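Long-range contacts in BtGH115A (Bacteroides thetaiotaomicron, PDB 5BY3), which is a family GH115 glycoside hydrolase, a 4-O-methyl-alpha-glucuronidase with specificity for decorated arabinogalactans: residues A[198-203]-A[233-238]; A[189-194]-A[217-222]; A[160-165]-A[207-212]. One frame throughout, in Å; residues are numbered along the deposited sequence.

In the fold
The three contacts lie in the first part of the GH115 TIM barrel, where strands 162-166, 210-212 and 238-239 stand next to one another in the parallel sheet. Their segments interleave along the chain: 160-165, 189-194, 198-203, 207-212, 217-222, 233-238. Contact 3 pairs the first two strands. Contact 1 packs helix 193-205 against the chain running into strand 238-239, and its centre is about 10 Å from that of contact 3. Contact 2 joins the connections that follow the first two strands; its centre is about 16 Å from contact 1 and about 20 Å from contact 3. Helix 193-205 takes part in contacts 1 and 2 and runs on into strand 210-212 of contact 3, so successive beta-alpha units are tied at sheet, helix and loop level.

Contact 1. Residues A[198-203]-A[233-238]; sequences RIFELL and KKYGIF
Phe200 on helix 193-205 meets Tyr235 and Ile237, which carry the chain from helix 228-235 into strand 238-239; the contact belongs to the outer helical layer of the TIM barrel. The two segments come nearest at Phe200 and Tyr235, whose CA atoms are 6.3 Å apart. The Tyr235 ring approaches the base of the Phe200 side chain, and its CD2 lies 3.3 Å from Phe200 CB, a tight fit. The two rings are oblique, with centroids 5.8 Å apart and planes at 53°. Ile237 takes a face of the Phe200 ring. Its CG1 lies 4.1 Å from the ring centroid in a CH-pi contact, 29° off the ring normal. With chi1 at -63°, CG1 stands anti to the carbonyl carbon, where it meets the Phe200 ring. Farther out, Ile237 CD1 reaches Leu203 CD1 at 4.1 Å, and these two side chains cross at about a right angle. Beyond Phe200, the Tyr235 ring passes Glu201: CE2 is 3.7 Å from Glu201 N and 4.0 Å from Glu201 CG. An alanine in place of Tyr235 would probably open a gap beside Phe200 CB and leave Glu201 CG without its aromatic neighbour. The carboxylate of Glu201 turns to charged partners. Its OE1 accepts from Arg198 NH1 at 3.3 Å on the syn lone pair and also forms a salt bridge with Arg49 of helix 38-55. Thr42 of the same helix touches the Tyr235 side chain, and Tyr211 meets the Phe200 ring from the sheet. No hydrogen bond links the two segments. Their cohesion therefore rests on apolar and ring packing, while the one buried charge among the touching side chains is probably balanced by the two arginines.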
# COMPACT_ATOMS: atom_id res chain seq x y z
N ARG A 198 1.96 11.76 16.20
CA ARG A 198 2.58 12.01 14.91
C ARG A 198 2.00 11.16 13.76
O ARG A 198 1.72 11.71 12.70
CB ARG A 198 4.10 11.83 14.97
CG ARG A 198 4.84 13.03 15.55
CD ARG A 198 4.62 14.35 14.81
NE ARG A 198 5.42 15.38 15.46
CZ ARG A 198 5.46 16.69 15.17
NH1 ARG A 198 4.72 17.25 14.20
NH2 ARG A 198 6.28 17.44 15.90
N ILE A 199 1.82 9.86 13.99
CA ILE A 199 1.16 8.97 13.04
C ILE A 199 -0.27 9.41 12.75
O ILE A 199 -0.69 9.49 11.58
CB ILE A 199 1.21 7.50 13.48
CG1 ILE A 199 2.69 7.10 13.70
CG2 ILE A 199 0.54 6.62 12.44
CD1 ILE A 199 2.89 5.71 14.30
N PHE A 200 -1.00 9.76 13.81
CA PHE A 200 -2.38 10.20 13.64
C PHE A 200 -2.53 11.52 12.90
O PHE A 200 -3.48 11.66 12.09
CB PHE A 200 -3.16 10.19 14.94
CG PHE A 200 -3.08 8.90 15.74
CD1 PHE A 200 -2.94 7.66 15.13
CD2 PHE A 200 -3.17 8.94 17.13
CE1 PHE A 200 -2.87 6.51 15.89
CE2 PHE A 200 -3.09 7.78 17.91
CZ PHE A 200 -2.96 6.57 17.28
N GLU A 201 -1.59 12.46 13.10
CA GLU A 201 -1.53 13.65 12.21
C GLU A 201 -1.42 13.25 10.74
O GLU A 201 -2.05 13.84 9.85
CB GLU A 201 -0.27 14.48 12.45
CG GLU A 201 -0.25 15.37 13.65
CD GLU A 201 1.09 16.08 13.83
OE1 GLU A 201 1.94 16.12 12.90
OE2 GLU A 201 1.29 16.60 14.92
N LEU A 202 -0.57 12.28 10.48
CA LEU A 202 -0.33 11.86 9.12
C LEU A 202 -1.62 11.29 8.56
O LEU A 202 -1.97 11.61 7.42
CB LEU A 202 0.83 10.87 9.04
CG LEU A 202 1.19 10.21 7.71
CD1 LEU A 202 1.48 11.21 6.61
CD2 LEU A 202 2.39 9.30 7.94
N LEU A 203 -2.34 10.50 9.37
CA LEU A 203 -3.57 9.85 8.90
C LEU A 203 -4.66 10.86 8.67
O LEU A 203 -5.34 10.81 7.66
CB LEU A 203 -4.05 8.76 9.85
CG LEU A 203 -3.12 7.57 10.05
CD1 LEU A 203 -3.69 6.66 11.12
CD2 LEU A 203 -2.85 6.80 8.76
N LYS A 233 -8.12 8.51 20.96
CA LYS A 233 -9.39 9.19 21.21
C LYS A 233 -9.29 10.68 20.83
O LYS A 233 -10.23 11.23 20.26
CB LYS A 233 -9.82 9.00 22.68
CG LYS A 233 -11.30 9.25 22.99
CD LYS A 233 -11.47 9.58 24.47
CE LYS A 233 -12.88 9.32 24.95
NZ LYS A 233 -13.08 7.90 25.40
N LYS A 234 -8.16 11.30 21.14
CA LYS A 234 -7.91 12.72 20.84
C LYS A 234 -7.96 12.98 19.33
O LYS A 234 -8.56 13.97 18.88
CB LYS A 234 -6.56 13.16 21.44
CG LYS A 234 -6.42 14.67 21.62
CD LYS A 234 -4.99 15.16 21.37
CE LYS A 234 -4.86 16.67 21.57
NZ LYS A 234 -5.74 17.49 20.68
N TYR A 235 -7.37 12.04 18.56
CA TYR A 235 -7.25 12.11 17.09
C TYR A 235 -8.36 11.42 16.31
O TYR A 235 -8.42 11.54 15.09
CB TYR A 235 -5.86 11.60 16.63
CG TYR A 235 -4.74 12.58 16.88
CD1 TYR A 235 -4.26 12.83 18.19
CD2 TYR A 235 -4.16 13.26 15.83
CE1 TYR A 235 -3.28 13.75 18.42
CE2 TYR A 235 -3.15 14.17 16.05
CZ TYR A 235 -2.71 14.42 17.34
OH TYR A 235 -1.70 15.36 17.55
N GLY A 236 -9.25 10.69 17.00
CA GLY A 236 -10.50 10.16 16.39
C GLY A 236 -10.25 9.04 15.40
O GLY A 236 -10.89 8.99 14.35
N ILE A 237 -9.32 8.15 15.75
CA ILE A 237 -8.85 7.09 14.89
C ILE A 237 -9.47 5.79 15.37
O ILE A 237 -9.40 5.45 16.55
CB ILE A 237 -7.29 6.94 15.00
CG1 ILE A 237 -6.53 8.20 14.51
CG2 ILE A 237 -6.78 5.63 14.37
CD1 ILE A 237 -6.72 8.63 13.06
N PHE A 238 -10.04 5.02 14.45
CA PHE A 238 -10.54 3.72 14.80
C PHE A 238 -9.34 2.85 15.01
O PHE A 238 -8.51 2.70 14.12
CB PHE A 238 -11.49 3.23 13.72
CG PHE A 238 -12.78 3.98 13.69
CD1 PHE A 238 -12.85 5.26 13.13
CD2 PHE A 238 -13.94 3.44 14.26
CE1 PHE A 238 -14.05 6.00 13.12
CE2 PHE A 238 -15.15 4.17 14.26
CZ PHE A 238 -15.21 5.46 13.69

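Contact 2. Residues A[189-194]-A[217-222]; sequences GEIGPR and ECTLPF
Glu190 and Leu220 lie side by side and point the same way, joining the connections that follow the first two strands of the TIM barrel. Segment 189-194 leads into helix 193-205, with Gly192 at its N-cap. Segment 217-222 follows strand 210-212. Both are beta-alpha connections on the C-terminal side of the strands, the side where TIM-barrel enzymes carry their active sites, and the side chain of Cys218 is about 12 Å from a bound nickel ion. The chi1 of Glu190 (-160°) puts CG anti to the backbone N, and the chain extends from there along Leu220. Its OE2 ends 3.7 Å from Leu220 CD2, while OE1 is hydrogen-bonded to Ser185. Ile191 and Thr219 meet at an oblique angle. Ile191 CD1 touches the methyl of Thr219, CG2, at 3.9 Å. The Thr219 hydroxyl has its own partner in Glu170, and Met175 of helix 174-182 touches both Ile191 and Thr219. Beside these two side-chain pairs the backbones come close. Gly189 CA is 3.6 Å from Cys218 O, in a CA-H...O contact. A CB at Gly189 would fall 2.1 Å from that oxygen, so this approach depends on the bare glycine. Water 1 makes a further bridge: it accepts from Ile191 N at 3.1 Å and donates to Leu220 O at 2.8 Å. The direct bond is Leu220 N to Gly189 O, 2.8 Å long and almost straight at 179°, with the donor 41° above the carbonyl plane.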
# COMPACT_ATOMS: atom_id res chain seq x y z
N GLY A 189 10.34 -2.01 24.25
CA GLY A 189 9.99 -1.73 22.84
C GLY A 189 8.87 -0.73 22.73
O GLY A 189 7.84 -0.99 22.09
N GLU A 190 9.06 0.43 23.35
CA GLU A 190 7.97 1.36 23.47
C GLU A 190 7.92 2.42 22.35
O GLU A 190 8.90 3.12 22.11
CB GLU A 190 7.94 1.98 24.87
CG GLU A 190 6.57 2.57 25.21
CD GLU A 190 6.50 3.16 26.60
OE1 GLU A 190 7.40 3.93 26.97
OE2 GLU A 190 5.53 2.84 27.32
N ILE A 191 6.76 2.47 21.69
CA ILE A 191 6.41 3.41 20.64
C ILE A 191 5.24 4.09 21.29
O ILE A 191 4.13 3.55 21.31
CB ILE A 191 5.94 2.69 19.33
CG1 ILE A 191 7.00 1.66 18.89
CG2 ILE A 191 5.48 3.68 18.23
CD1 ILE A 191 6.63 0.91 17.61
N GLY A 192 5.50 5.25 21.87
CA GLY A 192 4.63 5.78 22.88
C GLY A 192 3.59 6.74 22.37
O GLY A 192 3.34 6.80 21.16
N PRO A 193 2.97 7.50 23.29
CA PRO A 193 1.92 8.43 22.88
C PRO A 193 2.39 9.48 21.87
O PRO A 193 1.67 9.74 20.90
CB PRO A 193 1.45 9.08 24.22
CG PRO A 193 2.54 8.78 25.22
CD PRO A 193 3.16 7.48 24.76
N ARG A 194 3.55 10.07 22.10
CA ARG A 194 4.05 11.16 21.23
C ARG A 194 4.28 10.67 19.78
O ARG A 194 3.83 11.30 18.83
CB ARG A 194 5.28 11.87 21.86
CG ARG A 194 5.06 13.32 22.30
CD ARG A 194 4.40 13.46 23.67
NE ARG A 194 2.94 13.27 23.61
CZ ARG A 194 2.17 12.84 24.62
NH1 ARG A 194 2.71 12.54 25.81
NH2 ARG A 194 0.86 12.69 24.44
N GLU A 217 6.37 -9.00 18.29
CA GLU A 217 6.94 -9.43 19.58
C GLU A 217 7.96 -8.44 20.16
O GLU A 217 7.92 -8.14 21.35
CB GLU A 217 7.45 -10.89 19.56
CG GLU A 217 8.15 -11.38 18.27
CD GLU A 217 7.20 -11.68 17.09
OE1 GLU A 217 7.44 -11.15 15.97
OE2 GLU A 217 6.22 -12.45 17.25
N CYS A 218 8.81 -7.86 19.31
CA CYS A 218 9.74 -6.77 19.69
C CYS A 218 9.12 -5.43 20.20
O CYS A 218 9.85 -4.57 20.68
CB CYS A 218 10.68 -6.45 18.51
SG CYS A 218 9.90 -5.54 17.14
N THR A 219 7.81 -5.27 20.08
CA THR A 219 7.11 -4.02 20.41
C THR A 219 6.15 -4.15 21.62
O THR A 219 5.51 -5.17 21.81
CB THR A 219 6.35 -3.53 19.14
OG1 THR A 219 7.30 -3.15 18.16
CG2 THR A 219 5.44 -2.34 19.41
N LEU A 220 6.05 -3.09 22.42
CA LEU A 220 5.04 -3.02 23.48
C LEU A 220 3.63 -2.93 22.89
O LEU A 220 3.34 -1.98 22.15
CB LEU A 220 5.26 -1.82 24.42
CG LEU A 220 4.50 -1.91 25.75
CD1 LEU A 220 5.10 -2.99 26.66
CD2 LEU A 220 4.44 -0.55 26.47
N PRO A 221 2.75 -3.91 23.20
CA PRO A 221 1.38 -3.79 22.67
C PRO A 221 0.74 -2.45 22.96
O PRO A 221 0.89 -1.88 24.05
CB PRO A 221 0.64 -4.93 23.36
CG PRO A 221 1.70 -5.98 23.51
CD PRO A 221 2.97 -5.24 23.83
N PHE A 222 0.07 -1.94 21.93
CA PHE A 222 -0.53 -0.63 21.93
C PHE A 222 -1.31 -0.31 23.19
O PHE A 222 -1.09 0.73 23.81
CB PHE A 222 -1.45 -0.49 20.73
CG PHE A 222 -2.09 0.86 20.61
CD1 PHE A 222 -1.41 1.91 20.05
CD2 PHE A 222 -3.40 1.06 21.05
CE1 PHE A 222 -2.01 3.16 19.92
CE2 PHE A 222 -4.01 2.31 20.93
CZ PHE A 222 -3.30 3.36 20.37
O HOH W 1 4.44 0.54 22.30

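Contact 3. Residues A[160-165]-A[207-212]; sequences VEYRGI and RANTYW
The guanidinium of Arg163 has Asn209 CG over one face and Arg207 O at its edge. Arg163 and Asn209 cross at about a right angle, with guanidinium and amide planes 57° apart. At the edge, NE and NH2 of Arg163 both lie close to Arg207 O, at 2.8 and 2.7 Å, in two weak hydrogen bonds. Arg163 NH1 is held by Val160 O and by Gln94. The Tyr162 ring has Thr210 OG1 at its edge and in its plane, 3.5 Å from CD1. Three hydrogen bonds hold the amide of Asn209. Its chi1 of 56° places CG between the backbone N and the carbonyl carbon, and from there the amide reaches the backbone of segment 160-165. ND2 donates to Glu161 O at 2.9 Å, within both the amide and the carbonyl plane. OD1 accepts from Arg163 N, at 2.9 Å, and from Thr210 OG1, and the two donors come from opposite faces of the amide. Asn209 thus fastens the start of a strand pair. Strands 162-166 and 210-212 are neighbours in the parallel barrel sheet, the two strands of a beta-alpha-beta unit whose connection holds helices 174-182 and 193-205. The second helix ends in a Schellman motif at Arg207, from which the chain turns into the second strand. Gly164 bridges to Thr210 and Ile165 to Tyr211. Arg163 O accepts from both Asn209 N and Thr210 N. Farther along, Trp212 N donates to Ile165 O at 2.9 Å with an N-H...O angle of 173°. Ile165 and Tyr211 turn to the sheet face covered by helix 193-205, where Leu203 touches Ile165 and Ile199 touches Tyr211. There Ile165 CG1 lies 4.1 Å from Tyr211 CD1.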
# COMPACT_ATOMS: atom_id res chain seq x y z
N VAL A 160 -14.30 5.21 0.12
CA VAL A 160 -14.18 4.05 1.01
C VAL A 160 -14.43 4.48 2.46
O VAL A 160 -13.95 5.55 2.89
CB VAL A 160 -12.83 3.31 0.79
CG1 VAL A 160 -12.60 2.15 1.78
CG2 VAL A 160 -12.76 2.79 -0.66
N GLU A 161 -15.23 3.68 3.17
CA GLU A 161 -15.74 4.08 4.51
C GLU A 161 -14.68 4.03 5.63
O GLU A 161 -14.60 4.95 6.46
CB GLU A 161 -17.03 3.33 4.91
CG GLU A 161 -17.88 4.15 5.88
CD GLU A 161 -19.05 3.44 6.56
OE1 GLU A 161 -19.33 2.26 6.26
OE2 GLU A 161 -19.71 4.09 7.41
N TYR A 162 -13.89 2.96 5.63
CA TYR A 162 -12.77 2.86 6.55
C TYR A 162 -11.45 2.69 5.79
O TYR A 162 -11.30 1.80 4.94
CB TYR A 162 -12.97 1.70 7.53
CG TYR A 162 -14.08 1.98 8.49
CD1 TYR A 162 -13.84 2.70 9.66
CD2 TYR A 162 -15.39 1.58 8.21
CE1 TYR A 162 -14.87 2.97 10.56
CE2 TYR A 162 -16.43 1.85 9.09
CZ TYR A 162 -16.15 2.54 10.26
OH TYR A 162 -17.14 2.81 11.14
N ARG A 163 -10.48 3.57 6.09
CA ARG A 163 -9.22 3.50 5.38
C ARG A 163 -8.09 3.78 6.31
O ARG A 163 -8.14 4.65 7.17
CB ARG A 163 -9.22 4.39 4.13
CG ARG A 163 -9.76 5.76 4.40
CD ARG A 163 -10.76 6.38 3.43
NE ARG A 163 -10.96 7.66 4.11
CZ ARG A 163 -11.92 7.91 5.01
NH1 ARG A 163 -12.90 7.02 5.26
NH2 ARG A 163 -11.94 9.09 5.62
N GLY A 164 -7.06 2.99 6.18
CA GLY A 164 -6.07 3.08 7.21
C GLY A 164 -4.85 2.32 6.85
O GLY A 164 -4.76 1.73 5.77
N ILE A 165 -3.93 2.34 7.81
CA ILE A 165 -2.65 1.68 7.66
C ILE A 165 -2.41 0.73 8.80
O ILE A 165 -2.97 0.87 9.89
CB ILE A 165 -1.50 2.73 7.59
CG1 ILE A 165 -1.22 3.36 8.98
CG2 ILE A 165 -1.76 3.75 6.46
CD1 ILE A 165 0.02 4.24 9.06
N ARG A 207 -6.55 11.87 5.21
CA ARG A 207 -8.01 11.58 5.38
C ARG A 207 -8.32 10.13 5.71
O ARG A 207 -9.35 9.62 5.33
CB ARG A 207 -8.89 12.03 4.19
CG ARG A 207 -8.69 13.44 3.65
CD ARG A 207 -7.87 13.35 2.37
NE ARG A 207 -8.16 14.48 1.50
CZ ARG A 207 -7.92 14.53 0.20
NH1 ARG A 207 -7.36 13.52 -0.48
NH2 ARG A 207 -8.26 15.64 -0.43
N ALA A 208 -7.38 9.46 6.35
CA ALA A 208 -7.54 8.08 6.77
C ALA A 208 -8.18 8.16 8.15
O ALA A 208 -8.05 9.19 8.85
CB ALA A 208 -6.18 7.39 6.83
N ASN A 209 -8.89 7.10 8.54
CA ASN A 209 -9.59 7.12 9.83
C ASN A 209 -9.27 5.97 10.76
O ASN A 209 -9.70 6.00 11.92
CB ASN A 209 -11.11 7.29 9.65
CG ASN A 209 -11.72 6.23 8.76
OD1 ASN A 209 -11.11 5.19 8.47
ND2 ASN A 209 -12.96 6.49 8.31
N THR A 210 -8.50 5.00 10.25
CA THR A 210 -8.29 3.71 10.91
C THR A 210 -6.78 3.40 11.10
O THR A 210 -5.96 3.83 10.32
CB THR A 210 -8.99 2.61 10.06
OG1 THR A 210 -10.37 2.96 9.87
CG2 THR A 210 -8.88 1.26 10.69
N TYR A 211 -6.43 2.64 12.13
CA TYR A 211 -5.05 2.28 12.42
C TYR A 211 -4.98 0.88 12.98
O TYR A 211 -5.77 0.53 13.84
CB TYR A 211 -4.46 3.27 13.44
CG TYR A 211 -3.01 3.05 13.88
CD1 TYR A 211 -2.00 2.76 12.97
CD2 TYR A 211 -2.64 3.20 15.23
CE1 TYR A 211 -0.70 2.56 13.38
CE2 TYR A 211 -1.35 3.04 15.64
CZ TYR A 211 -0.36 2.72 14.72
OH TYR A 211 0.96 2.54 15.14
N TRP A 212 -4.05 0.08 12.46
CA TRP A 212 -3.67 -1.17 13.09
C TRP A 212 -2.28 -0.93 13.65
O TRP A 212 -1.33 -0.82 12.90
CB TRP A 212 -3.64 -2.34 12.09
CG TRP A 212 -4.97 -2.78 11.52
CD1 TRP A 212 -6.22 -2.21 11.71
CD2 TRP A 212 -5.17 -3.86 10.61
NE1 TRP A 212 -7.18 -2.91 11.00
CE2 TRP A 212 -6.56 -3.91 10.30
CE3 TRP A 212 -4.31 -4.82 10.03
CZ2 TRP A 212 -7.09 -4.88 9.46
CZ3 TRP A 212 -4.84 -5.76 9.19
CH2 TRP A 212 -6.20 -5.80 8.91